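Local coordinates for protein DNA polymerase III beta subunit (Streptococcus pyogenes, PDB 2AVT) that probably forms a dimeric ring around duplex DNA that slides along it and tethers the replicative polymerase to its template, at residues Ile281-Thr285 with Val303-Gly309; Gly288-Ile294 with Leu325-Pro331; Pro353-Leu359 with Gln370-Arg376. All blocks are in the same frame, centred on the assembly; numbering follows the deposited sequence.

Interaction 1 of 3, residues Ile281-Thr285 with Val303-Gly309; sequences ISNAT and VNSPEVG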
loop_
_atom_site.group_PDB
_atom_site.type_symbol
_atom_site.label_atom_id
_atom_site.label_comp_id
_atom_site.label_asym_id
_atom_site.label_seq_id
_atom_site.Cartn_x
_atom_site.Cartn_y
_atom_site.Cartn_z
ATOM N N ILE A 281 0.430 -8.260 22.742
ATOM C CA ILE A 281 0.028 -9.406 23.547
ATOM C C ILE A 281 -1.402 -9.259 24.048
ATOM O O ILE A 281 -2.184 -10.213 24.019
ATOM C CB ILE A 281 0.965 -9.593 24.755
ATOM C CG1 ILE A 281 2.407 -9.742 24.271
ATOM C CG2 ILE A 281 0.538 -10.808 25.564
ATOM C CD1 ILE A 281 2.607 -10.836 23.252
ATOM N N SER A 282 -1.747 -8.057 24.495
ATOM C CA SER A 282 -3.083 -7.795 25.007
ATOM C C SER A 282 -4.111 -7.894 23.886
ATOM O O SER A 282 -5.287 -8.181 24.128
ATOM C CB SER A 282 -3.149 -6.395 25.630
ATOM O OG SER A 282 -3.131 -5.383 24.636
ATOM N N ASN A 283 -3.663 -7.651 22.659
ATOM C CA ASN A 283 -4.553 -7.698 21.508
ATOM C C ASN A 283 -5.026 -9.126 21.239
ATOM O O ASN A 283 -6.075 -9.337 20.624
ATOM C CB ASN A 283 -3.846 -7.127 20.272
ATOM C CG ASN A 283 -4.803 -6.840 19.136
ATOM O OD1 ASN A 283 -5.813 -6.159 19.318
ATOM N ND2 ASN A 283 -4.488 -7.350 17.955
ATOM N N ALA A 284 -4.250 -10.100 21.709
ATOM C CA ALA A 284 -4.597 -11.503 21.526
ATOM C C ALA A 284 -5.936 -11.770 22.192
ATOM O O ALA A 284 -6.808 -12.428 21.622
ATOM C CB ALA A 284 -3.521 -12.397 22.132
ATOM N N THR A 285 -6.092 -11.245 23.402
ATOM C CA THR A 285 -7.321 -11.416 24.169
ATOM C C THR A 285 -8.238 -10.207 24.027
ATOM O O THR A 285 -7.857 -9.085 24.359
ATOM C CB THR A 285 -7.015 -11.617 25.663
ATOM O OG1 THR A 285 -6.332 -12.863 25.846
ATOM C CG2 THR A 285 -8.304 -11.610 26.476
ATOM N N VAL A 303 1.415 -7.557 31.034
ATOM C CA VAL A 303 0.328 -8.106 30.240
ATOM C C VAL A 303 0.437 -9.613 30.360
ATOM O O VAL A 303 1.540 -10.162 30.371
ATOM C CB VAL A 303 0.445 -7.713 28.753
ATOM C CG1 VAL A 303 -0.677 -8.360 27.957
ATOM C CG2 VAL A 303 0.380 -6.202 28.609
ATOM N N ASN A 304 -0.698 -10.288 30.464
ATOM C CA ASN A 304 -0.661 -11.736 30.578
ATOM C C ASN A 304 -1.764 -12.392 29.772
ATOM O O ASN A 304 -2.922 -12.405 30.186
ATOM C CB ASN A 304 -0.781 -12.159 32.041
ATOM C CG ASN A 304 -0.347 -13.593 32.262
ATOM O OD1 ASN A 304 -0.800 -14.503 31.564
ATOM N ND2 ASN A 304 0.535 -13.806 33.234
ATOM N N SER A 305 -1.399 -12.927 28.612
ATOM C CA SER A 305 -2.361 -13.604 27.754
ATOM C C SER A 305 -2.193 -15.105 27.940
ATOM O O SER A 305 -1.168 -15.679 27.568
ATOM C CB SER A 305 -2.139 -13.229 26.287
ATOM O OG SER A 305 -2.467 -11.870 26.049
ATOM N N PRO A 306 -3.199 -15.754 28.539
ATOM C CA PRO A 306 -3.218 -17.194 28.807
ATOM C C PRO A 306 -2.780 -18.090 27.642
ATOM O O PRO A 306 -2.260 -19.183 27.863
ATOM C CB PRO A 306 -4.665 -17.433 29.227
ATOM C CG PRO A 306 -4.972 -16.181 29.993
ATOM C CD PRO A 306 -4.407 -15.106 29.086
ATOM N N GLU A 307 -2.977 -17.633 26.409
ATOM C CA GLU A 307 -2.588 -18.433 25.248
ATOM C C GLU A 307 -1.215 -18.114 24.661
ATOM O O GLU A 307 -0.292 -18.930 24.740
ATOM C CB GLU A 307 -3.632 -18.310 24.130
ATOM C CG GLU A 307 -3.187 -18.944 22.805
ATOM C CD GLU A 307 -4.255 -18.894 21.717
ATOM O OE1 GLU A 307 -4.720 -17.782 21.380
ATOM O OE2 GLU A 307 -4.626 -19.969 21.194
ATOM N N VAL A 308 -1.089 -16.927 24.074
ATOM C CA VAL A 308 0.148 -16.506 23.421
ATOM C C VAL A 308 1.353 -16.197 24.310
ATOM O O VAL A 308 2.465 -16.627 24.005
ATOM C CB VAL A 308 -0.107 -15.285 22.492
ATOM C CG1 VAL A 308 -1.055 -15.677 21.368
ATOM C CG2 VAL A 308 -0.693 -14.131 23.287
ATOM N N GLY A 309 1.158 -15.455 25.395
ATOM C CA GLY A 309 2.295 -15.147 26.247
ATOM C C GLY A 309 2.108 -14.103 27.333
ATOM O O GLY A 309 0.987 -13.798 27.739
#

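Interaction 2 of 3, residues Gly288-Ile294 with Leu325-Pro331; sequences GTVKLEI and LTISFNP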
loop_
_atom_site.group_PDB
_atom_site.type_symbol
_atom_site.label_atom_id
_atom_site.label_comp_id
_atom_site.label_asym_id
_atom_site.label_seq_id
_atom_site.Cartn_x
_atom_site.Cartn_y
_atom_site.Cartn_z
ATOM N N GLY A 288 -8.369 -7.018 25.916
ATOM C CA GLY A 288 -7.095 -7.159 26.599
ATOM C C GLY A 288 -6.626 -5.831 27.160
ATOM O O GLY A 288 -6.902 -4.776 26.588
ATOM N N THR A 289 -5.910 -5.875 28.277
ATOM C CA THR A 289 -5.428 -4.650 28.899
ATOM C C THR A 289 -3.985 -4.758 29.365
ATOM O O THR A 289 -3.414 -5.846 29.432
ATOM C CB THR A 289 -6.278 -4.286 30.125
ATOM O OG1 THR A 289 -6.112 -5.294 31.131
ATOM C CG2 THR A 289 -7.744 -4.192 29.749
ATOM N N VAL A 290 -3.401 -3.608 29.676
ATOM C CA VAL A 290 -2.036 -3.557 30.180
ATOM C C VAL A 290 -2.168 -3.134 31.637
ATOM O O VAL A 290 -3.117 -2.437 32.001
ATOM C CB VAL A 290 -1.177 -2.525 29.413
ATOM C CG1 VAL A 290 -1.722 -1.125 29.632
ATOM C CG2 VAL A 290 0.270 -2.623 29.857
ATOM N N LYS A 291 -1.225 -3.561 32.469
ATOM C CA LYS A 291 -1.250 -3.246 33.893
ATOM C C LYS A 291 -0.058 -2.382 34.272
ATOM O O LYS A 291 1.089 -2.813 34.178
ATOM C CB LYS A 291 -1.233 -4.542 34.701
ATOM C CG LYS A 291 -1.293 -4.378 36.207
ATOM C CD LYS A 291 -1.314 -5.754 36.858
ATOM C CE LYS A 291 -1.381 -5.680 38.370
ATOM N NZ LYS A 291 -1.376 -7.049 38.966
ATOM N N LEU A 292 -0.335 -1.160 34.708
ATOM C CA LEU A 292 0.727 -0.245 35.090
ATOM C C LEU A 292 0.893 -0.246 36.605
ATOM O O LEU A 292 -0.041 0.076 37.338
ATOM C CB LEU A 292 0.394 1.164 34.591
ATOM C CG LEU A 292 1.550 2.148 34.406
ATOM C CD1 LEU A 292 2.581 1.558 33.463
ATOM C CD2 LEU A 292 1.015 3.460 33.848
ATOM N N GLU A 293 2.085 -0.622 37.061
ATOM C CA GLU A 293 2.393 -0.670 38.488
ATOM C C GLU A 293 3.357 0.446 38.869
ATOM O O GLU A 293 4.545 0.404 38.544
ATOM C CB GLU A 293 2.986 -2.034 38.853
ATOM C CG GLU A 293 1.934 -3.126 39.036
ATOM C CD GLU A 293 2.515 -4.530 39.041
ATOM O OE1 GLU A 293 3.623 -4.723 39.586
ATOM O OE2 GLU A 293 1.855 -5.446 38.504
ATOM N N ILE A 294 2.827 1.444 39.568
ATOM C CA ILE A 294 3.604 2.599 39.993
ATOM C C ILE A 294 3.939 2.572 41.479
ATOM O O ILE A 294 3.047 2.585 42.329
ATOM C CB ILE A 294 2.840 3.905 39.701
ATOM C CG1 ILE A 294 2.585 4.038 38.199
ATOM C CG2 ILE A 294 3.631 5.096 40.206
ATOM C CD1 ILE A 294 1.722 5.221 37.841
ATOM N N LEU A 325 0.527 3.342 42.802
ATOM C CA LEU A 325 -0.725 3.006 42.139
ATOM C C LEU A 325 -0.564 1.911 41.094
ATOM O O LEU A 325 0.483 1.777 40.460
ATOM C CB LEU A 325 -1.316 4.253 41.471
ATOM C CG LEU A 325 -2.644 4.070 40.734
ATOM C CD1 LEU A 325 -3.738 3.728 41.733
ATOM C CD2 LEU A 325 -3.000 5.338 39.983
ATOM N N THR A 326 -1.618 1.124 40.930
ATOM C CA THR A 326 -1.648 0.057 39.947
ATOM C C THR A 326 -2.896 0.337 39.139
ATOM O O THR A 326 -3.985 0.423 39.701
ATOM C CB THR A 326 -1.791 -1.322 40.601
ATOM O OG1 THR A 326 -0.624 -1.608 41.381
ATOM C CG2 THR A 326 -1.972 -2.398 39.531
ATOM N N ILE A 327 -2.750 0.509 37.830
ATOM C CA ILE A 327 -3.917 0.784 37.005
ATOM C C ILE A 327 -3.900 -0.010 35.694
ATOM O O ILE A 327 -2.839 -0.301 35.135
ATOM C CB ILE A 327 -4.055 2.314 36.736
ATOM C CG1 ILE A 327 -5.403 2.611 36.078
ATOM C CG2 ILE A 327 -2.907 2.803 35.881
ATOM C CD1 ILE A 327 -5.780 4.082 36.074
ATOM N N SER A 328 -5.088 -0.381 35.230
ATOM C CA SER A 328 -5.235 -1.161 34.005
ATOM C C SER A 328 -6.084 -0.413 32.990
ATOM O O SER A 328 -7.139 0.123 33.323
ATOM C CB SER A 328 -5.889 -2.513 34.316
ATOM O OG SER A 328 -5.018 -3.344 35.063
ATOM N N PHE A 329 -5.636 -0.412 31.741
ATOM C CA PHE A 329 -6.344 0.294 30.687
ATOM C C PHE A 329 -6.031 -0.327 29.322
ATOM O O PHE A 329 -5.054 -1.057 29.170
ATOM C CB PHE A 329 -5.900 1.756 30.704
ATOM C CG PHE A 329 -4.403 1.926 30.622
ATOM C CD1 PHE A 329 -3.762 1.995 29.396
ATOM C CD2 PHE A 329 -3.636 1.976 31.772
ATOM C CE1 PHE A 329 -2.379 2.108 29.317
ATOM C CE2 PHE A 329 -2.254 2.088 31.699
ATOM C CZ PHE A 329 -1.628 2.154 30.467
ATOM N N ASN A 330 -6.861 -0.038 28.329
ATOM C CA ASN A 330 -6.625 -0.560 26.990
ATOM C C ASN A 330 -5.472 0.224 26.362
ATOM O O ASN A 330 -5.616 1.398 26.048
ATOM C CB ASN A 330 -7.887 -0.415 26.140
ATOM C CG ASN A 330 -7.672 -0.852 24.703
ATOM O OD1 ASN A 330 -6.988 -0.177 23.937
ATOM N ND2 ASN A 330 -8.247 -1.995 24.336
ATOM N N PRO A 331 -4.315 -0.425 26.165
ATOM C CA PRO A 331 -3.098 0.162 25.584
ATOM C C PRO A 331 -3.263 0.987 24.294
ATOM O O PRO A 331 -2.645 2.048 24.155
ATOM C CB PRO A 331 -2.196 -1.050 25.372
ATOM C CG PRO A 331 -2.635 -1.999 26.434
ATOM C CD PRO A 331 -4.136 -1.867 26.404
HETATM O O HOH W 1 -4.677 -5.521 33.296
#

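Interaction 3 of 3, residues Pro353-Leu359 with Gln370-Arg376; sequences PVRPFTL and QLITPVR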
loop_
_atom_site.group_PDB
_atom_site.type_symbol
_atom_site.label_atom_id
_atom_site.label_comp_id
_atom_site.label_asym_id
_atom_site.label_seq_id
_atom_site.Cartn_x
_atom_site.Cartn_y
_atom_site.Cartn_z
ATOM N N PRO A 353 -7.557 3.760 40.720
ATOM C CA PRO A 353 -7.494 2.703 39.709
ATOM C C PRO A 353 -8.688 2.706 38.758
ATOM O O PRO A 353 -8.580 2.245 37.627
ATOM C CB PRO A 353 -7.432 1.429 40.550
ATOM C CG PRO A 353 -6.683 1.877 41.768
ATOM C CD PRO A 353 -7.331 3.210 42.068
ATOM N N VAL A 354 -9.821 3.231 39.215
ATOM C CA VAL A 354 -11.027 3.267 38.396
ATOM C C VAL A 354 -11.406 4.670 37.910
ATOM O O VAL A 354 -12.532 4.905 37.473
ATOM C CB VAL A 354 -12.227 2.654 39.169
ATOM C CG1 VAL A 354 -13.447 2.570 38.269
ATOM C CG2 VAL A 354 -11.864 1.270 39.676
ATOM N N ARG A 355 -10.473 5.611 37.982
ATOM C CA ARG A 355 -10.768 6.961 37.518
ATOM C C ARG A 355 -9.947 7.308 36.284
ATOM O O ARG A 355 -8.825 6.832 36.105
ATOM C CB ARG A 355 -10.495 7.995 38.619
ATOM C CG ARG A 355 -11.412 7.881 39.832
ATOM C CD ARG A 355 -12.867 7.715 39.412
ATOM N NE ARG A 355 -13.768 7.687 40.561
ATOM C CZ ARG A 355 -14.147 8.765 41.243
ATOM N NH1 ARG A 355 -13.707 9.966 40.887
ATOM N NH2 ARG A 355 -14.958 8.644 42.285
ATOM N N PRO A 356 -10.513 8.129 35.398
ATOM C CA PRO A 356 -9.800 8.524 34.184
ATOM C C PRO A 356 -8.504 9.255 34.517
ATOM O O PRO A 356 -8.486 10.120 35.395
ATOM C CB PRO A 356 -10.805 9.427 33.482
ATOM C CG PRO A 356 -12.115 8.821 33.877
ATOM C CD PRO A 356 -11.921 8.556 35.348
ATOM N N PHE A 357 -7.422 8.891 33.836
ATOM C CA PHE A 357 -6.136 9.543 34.044
ATOM C C PHE A 357 -5.862 10.465 32.859
ATOM O O PHE A 357 -6.148 10.116 31.714
ATOM C CB PHE A 357 -5.015 8.506 34.216
ATOM C CG PHE A 357 -4.843 7.569 33.050
ATOM C CD1 PHE A 357 -5.628 6.433 32.935
ATOM C CD2 PHE A 357 -3.863 7.797 32.097
ATOM C CE1 PHE A 357 -5.434 5.540 31.895
ATOM C CE2 PHE A 357 -3.663 6.907 31.056
ATOM C CZ PHE A 357 -4.448 5.779 30.954
ATOM N N THR A 358 -5.324 11.649 33.147
ATOM C CA THR A 358 -5.054 12.642 32.111
ATOM C C THR A 358 -3.616 12.694 31.630
ATOM O O THR A 358 -2.679 12.346 32.354
ATOM C CB THR A 358 -5.413 14.061 32.589
ATOM O OG1 THR A 358 -4.552 14.422 33.675
ATOM C CG2 THR A 358 -6.863 14.125 33.042
ATOM N N LEU A 359 -3.455 13.162 30.398
ATOM C CA LEU A 359 -2.147 13.284 29.783
ATOM C C LEU A 359 -2.044 14.691 29.188
ATOM O O LEU A 359 -2.994 15.193 28.591
ATOM C CB LEU A 359 -1.981 12.244 28.663
ATOM C CG LEU A 359 -2.474 10.800 28.853
ATOM C CD1 LEU A 359 -1.890 10.226 30.119
ATOM C CD2 LEU A 359 -3.994 10.765 28.915
ATOM N N GLN A 370 -5.738 15.251 27.383
ATOM C CA GLN A 370 -6.367 14.020 26.916
ATOM C C GLN A 370 -6.766 13.214 28.146
ATOM O O GLN A 370 -6.050 13.200 29.148
ATOM C CB GLN A 370 -5.411 13.210 26.037
ATOM C CG GLN A 370 -5.037 13.905 24.730
ATOM C CD GLN A 370 -4.127 13.063 23.874
ATOM O OE1 GLN A 370 -4.579 12.162 23.163
ATOM N NE2 GLN A 370 -2.834 13.336 23.944
ATOM N N LEU A 371 -7.912 12.545 28.053
ATOM C CA LEU A 371 -8.462 11.758 29.154
ATOM C C LEU A 371 -8.671 10.301 28.710
ATOM O O LEU A 371 -9.241 10.053 27.651
ATOM C CB LEU A 371 -9.799 12.387 29.571
ATOM C CG LEU A 371 -10.443 12.172 30.947
ATOM C CD1 LEU A 371 -9.596 12.837 32.016
ATOM C CD2 LEU A 371 -11.845 12.781 30.958
ATOM N N ILE A 372 -8.207 9.349 29.516
ATOM C CA ILE A 372 -8.355 7.929 29.202
ATOM C C ILE A 372 -8.978 7.166 30.365
ATOM O O ILE A 372 -8.460 7.187 31.485
ATOM C CB ILE A 372 -7.000 7.266 28.901
ATOM C CG1 ILE A 372 -6.413 7.820 27.603
ATOM C CG2 ILE A 372 -7.177 5.750 28.808
ATOM C CD1 ILE A 372 -5.022 7.281 27.292
ATOM N N THR A 373 -10.087 6.490 30.098
ATOM C CA THR A 373 -10.767 5.716 31.125
ATOM C C THR A 373 -10.098 4.357 31.281
ATOM O O THR A 373 -9.856 3.652 30.303
ATOM C CB THR A 373 -12.238 5.515 30.771
ATOM O OG1 THR A 373 -12.885 6.793 30.695
ATOM C CG2 THR A 373 -12.924 4.653 31.815
ATOM N N PRO A 374 -9.779 3.978 32.524
ATOM C CA PRO A 374 -9.130 2.702 32.831
ATOM C C PRO A 374 -10.104 1.526 32.906
ATOM O O PRO A 374 -11.317 1.691 32.766
ATOM C CB PRO A 374 -8.456 2.983 34.167
ATOM C CG PRO A 374 -9.460 3.869 34.837
ATOM C CD PRO A 374 -9.894 4.815 33.733
ATOM N N VAL A 375 -9.557 0.340 33.138
ATOM C CA VAL A 375 -10.357 -0.875 33.235
ATOM C C VAL A 375 -10.304 -1.446 34.653
ATOM O O VAL A 375 -9.223 -1.721 35.180
ATOM C CB VAL A 375 -9.843 -1.950 32.236
ATOM C CG1 VAL A 375 -10.659 -3.227 32.371
ATOM C CG2 VAL A 375 -9.927 -1.416 30.811
ATOM N N ARG A 376 -11.467 -1.615 35.274
ATOM C CA ARG A 376 -11.514 -2.173 36.626
ATOM C C ARG A 376 -11.022 -3.612 36.573
ATOM O O ARG A 376 -11.734 -4.500 36.107
ATOM C CB ARG A 376 -12.943 -2.138 37.182
ATOM C CG ARG A 376 -13.540 -0.745 37.285
ATOM C CD ARG A 376 -14.855 -0.743 38.057
ATOM N NE ARG A 376 -14.688 -1.225 39.427
ATOM C CZ ARG A 376 -15.607 -1.099 40.380
ATOM N NH1 ARG A 376 -16.761 -0.503 40.112
ATOM N NH2 ARG A 376 -15.374 -1.565 41.601
HETATM O O HOH W 2 -7.731 -0.095 36.854
HETATM O O HOH W 3 -2.561 15.539 25.829
#

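Interaction 1 of 3, residues Ile281-Thr285 with Val303-Gly309
The end of strand 298-305 and the turn after it form a hollow lined by V303, S305 and V308, into which the C-terminal part of helix 268-282 sets the side chain of I281. The I281 CG2 methyl fills it, 3.2 Å from S305 OG, 3.6 Å from V303 CG1, 3.7 Å from G309 O and 4.2 Å from V308 CG2. A second, smaller bump is A284 CB, which lies 3.5 Å from V308 CG2, so V308 meets both residues. S305 OG donates a 2.6 Å hydrogen bond to I281 O, the carbonyl that also accepts from A284 N at 3.1 Å. Around P306-V308 the chain doubles back as a beta hairpin, closed by S305 N to G309 O at 2.7 Å. This corner belongs to the dimer interface of the ring: G309 pairs with an antiparallel strand of the second subunit, continuing the sheet across the boundary, and F81 of that subunit packs on I281 and V308. At the exposed margin T285 OG1 stands 4.4 Å from P306 CD.

Interaction 2 of 3, residues Gly288-Ile294 with Leu325-Pro331
Three antiparallel hydrogen-bonded pairs join strand 290-295 to strand 325-329, and in each pair both peptide groups are used. V290 N reaches F329 O at 3.1 Å and F329 N reaches V290 O at 3.2 Å; L292 N to I327 O is 2.7 Å, I327 N to L292 O 2.8 Å; I294 N to L325 O is 2.5 Å, L325 N to I294 O 2.7 Å. V290 O and L292 O each take a further CA-H...O contact, from S328 CA at 3.2 Å and T326 CA at 3.1 Å. The alternate residues K291 and E293 turn their backbone bonds to H302 and S300 of strand 298-305, while S328 pairs through its backbone with V375, on the outer side of strand 325-329. The strands thus lie side by side in a sheet of the C-terminal domain, one of three related domains in each subunit of this ring-forming family. On the face carrying K291 and S328, one water bridges T289 OG1 at 2.6 Å and S328 OG at 2.8 Å, and K291 NZ has a long salt bridge of 3.6 Å to E293 OE2. The face carrying V290, L292 and F329 is apolar: V290 CG1 sits 3.5 Å from the F329 ring centroid in a CH-pi contact, L292 CB lies 4.0 Å from F329 CE2 at the ring edge, and P331 CG closes on V290 CB at 3.4 Å.

Interaction 3 of 3, residues Pro353-Leu359 with Gln370-Arg376
A beta hairpin, strands 357-361 and 367-372, supplies the ladder here, and the C-terminal tail prolongs the contact beyond it. The ladder's hydrogen bonds are F357 N to I372 O and I372 N to F357 O, both 3.1 Å, then L359 N to Q370 O at 2.9 Å and Q370 N to L359 O at 3.0 Å. On the face holding F357 and I372, I372 CB lies over the aromatic ring, 3.9 Å from the F357 centroid in a CH-pi contact, and L359 CD2 meets I372 CD1 at 4.0 Å. Strand 367-372 also pairs with strand 184-191, so the hairpin fuses the sheets of the central and C-terminal domains into one. Q370 OE1 is bonded to S337 OG, and a water joins Q370 NE2, at 2.9 Å, to L359 O, at 2.8 Å. Past the strands P374 wedges against the loop, with its CG 3.3 Å from both P353 O and R355 O. A second water donates to P353 O at 2.6 Å and V375 O at 2.8 Å, and V354 CG1 packs on R376 CG at 3.5 Å. In bacterial relatives this tail borders the pocket that takes up partner-protein peptides.

From the N terminus the chain leaves helix 268-282 through 281-285, forms strand 290-295, and returns along strand 298-305 to close interaction 1 across 17 intervening residues. Interaction 2 opens inside that loop at 288-294 and closes only at 325-331, so the two cross. They touch through S282, packed on G288, T289 and P331, and through V303 against V290. Interaction 3 follows in series, with 10 residues between its segments, yet lies beside interaction 2: S328 O to V375 N, 2.4 Å, is a probable hydrogen bond, and P374 packs on I327. Together the contacts run from the dimer edge, through the four-stranded sheet, to the sheet shared with the central domain.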